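Local coordinates for Ketoacyl_synth_N domain-containing protein (PDB 6SMO) that is probably the chain-length-factor-like partner of a ketosynthase in a polyketide synthase assembly that holds a bound polyketide chain, at residues C[263-268]-C[353-358]. Sequence-based numbering, arbitrary orientation.
Sequences EYTAEL and IIQRFS
The carboxamide of Q355 is the flat group that meets T265. Its OE1 atom receives the hydroxyl OG1 of T265 at 3.2 Å, in the carbonyl plane and on a lone pair, with a C=O...donor angle of 142°. The NE2 atom points elsewhere: it lies in the plane of the F357 ring, at the ring's edge, and makes a weak hydrogen bond to E286 of helix 286-296. That ring in turn stacks on F210. Q355 reaches across because CG stands anti to the backbone N (chi1 -166°) and the chain stays extended beyond it, meeting the T265 side chain at about a right angle. The methyl CG2 of T265 also rests 3.5 Å from Q355 OE1. Beside this bond, L268 and I353 supply the apolar part: L268 CD1 touches I353 CG2 at 4.0 Å, while I353 CD1 reaches the L268 backbone, 3.8 Å from its C atom. Strand 351-356 thus turns alternate side chains, I353 and Q355, to segment 263-268, which begins as a weakly bonded helix, whereas I354 packs on helix 319-329 across the sheet, a layered arrangement in keeping with the thiolase fold. With a bond at OE1 and a weak one at NE2, the buried amide is probably restrained in its rotation, and one neutral hydrogen bond beside a small hydrocarbon patch joins the two segments without any charge pairing between them.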
# COMPACT_ATOMS: atom_id res chain seq x y z
N GLU C 263 22.79 -7.41 17.66
CA GLU C 263 22.67 -8.01 19.02
C GLU C 263 21.20 -8.29 19.35
O GLU C 263 20.95 -9.16 20.20
CB GLU C 263 23.30 -7.10 20.08
CG GLU C 263 24.82 -7.04 19.99
CD GLU C 263 25.50 -6.39 21.19
OE1 GLU C 263 24.79 -5.77 22.01
OE2 GLU C 263 26.73 -6.50 21.29
N TYR C 264 20.26 -7.57 18.72
CA TYR C 264 18.80 -7.78 18.87
C TYR C 264 18.38 -9.07 18.16
O TYR C 264 17.40 -9.70 18.60
CB TYR C 264 18.01 -6.57 18.37
CG TYR C 264 18.03 -5.38 19.30
CD1 TYR C 264 17.11 -5.26 20.33
CD2 TYR C 264 18.98 -4.38 19.16
CE1 TYR C 264 17.13 -4.18 21.19
CE2 TYR C 264 19.01 -3.29 20.01
CZ TYR C 264 18.08 -3.19 21.04
OH TYR C 264 18.10 -2.12 21.88
N THR C 265 19.09 -9.45 17.09
CA THR C 265 18.90 -10.74 16.36
C THR C 265 19.39 -11.89 17.24
O THR C 265 18.79 -12.98 17.17
CB THR C 265 19.61 -10.74 15.00
OG1 THR C 265 19.33 -9.51 14.33
CG2 THR C 265 19.19 -11.90 14.12
N ALA C 266 20.44 -11.66 18.04
CA ALA C 266 21.05 -12.65 18.96
C ALA C 266 20.10 -12.95 20.13
O ALA C 266 20.19 -14.06 20.68
CB ALA C 266 22.39 -12.15 19.45
N GLU C 267 19.23 -12.00 20.49
CA GLU C 267 18.23 -12.14 21.59
C GLU C 267 17.16 -13.17 21.20
O GLU C 267 16.59 -13.78 22.13
CB GLU C 267 17.60 -10.79 21.93
CG GLU C 267 18.37 -9.99 22.96
CD GLU C 267 17.87 -8.58 23.20
OE1 GLU C 267 18.66 -7.75 23.70
OE2 GLU C 267 16.69 -8.30 22.89
N LEU C 268 16.89 -13.34 19.91
CA LEU C 268 15.86 -14.29 19.38
C LEU C 268 16.21 -15.73 19.77
O LEU C 268 15.28 -16.54 19.94
CB LEU C 268 15.74 -14.16 17.86
CG LEU C 268 14.99 -12.93 17.33
CD1 LEU C 268 15.02 -12.90 15.81
CD2 LEU C 268 13.56 -12.90 17.84
N ILE C 353 16.24 -19.36 12.90
CA ILE C 353 16.17 -17.87 12.90
C ILE C 353 16.71 -17.36 11.57
O ILE C 353 17.87 -17.67 11.24
CB ILE C 353 16.93 -17.29 14.11
CG1 ILE C 353 16.26 -17.69 15.43
CG2 ILE C 353 17.09 -15.78 14.00
CD1 ILE C 353 17.20 -17.69 16.62
N ILE C 354 15.89 -16.60 10.83
CA ILE C 354 16.21 -16.04 9.48
C ILE C 354 16.44 -14.54 9.62
O ILE C 354 15.64 -13.88 10.31
CB ILE C 354 15.08 -16.36 8.48
CG1 ILE C 354 14.73 -17.85 8.48
CG2 ILE C 354 15.43 -15.85 7.09
CD1 ILE C 354 13.26 -18.13 8.28
N GLN C 355 17.50 -14.02 8.99
CA GLN C 355 17.86 -12.58 8.99
C GLN C 355 17.87 -12.06 7.55
O GLN C 355 18.33 -12.79 6.65
CB GLN C 355 19.22 -12.35 9.65
CG GLN C 355 19.49 -10.89 9.99
CD GLN C 355 20.85 -10.67 10.60
OE1 GLN C 355 20.97 -10.16 11.71
NE2 GLN C 355 21.88 -11.05 9.88
N ARG C 356 17.37 -10.83 7.35
CA ARG C 356 17.46 -10.06 6.09
C ARG C 356 17.71 -8.59 6.43
O ARG C 356 17.31 -8.16 7.53
CB ARG C 356 16.19 -10.21 5.25
CG ARG C 356 16.20 -11.39 4.29
CD ARG C 356 15.81 -10.96 2.89
NE ARG C 356 16.82 -10.11 2.28
CZ ARG C 356 16.66 -9.41 1.16
NH1 ARG C 356 17.66 -8.66 0.70
NH2 ARG C 356 15.52 -9.44 0.49
N PHE C 357 18.35 -7.85 5.52
CA PHE C 357 18.53 -6.38 5.64
C PHE C 357 18.66 -5.75 4.25
O PHE C 357 19.02 -6.45 3.28
CB PHE C 357 19.72 -6.04 6.55
CG PHE C 357 20.95 -6.90 6.42
CD1 PHE C 357 21.88 -6.67 5.42
CD2 PHE C 357 21.21 -7.91 7.34
CE1 PHE C 357 23.02 -7.44 5.32
CE2 PHE C 357 22.35 -8.68 7.23
CZ PHE C 357 23.26 -8.45 6.22
N SER C 358 18.36 -4.45 4.17
CA SER C 358 18.22 -3.65 2.93
C SER C 358 19.53 -2.91 2.63
O SER C 358 20.46 -2.97 3.46
CB SER C 358 17.07 -2.69 3.03
OG SER C 358 17.37 -1.64 3.94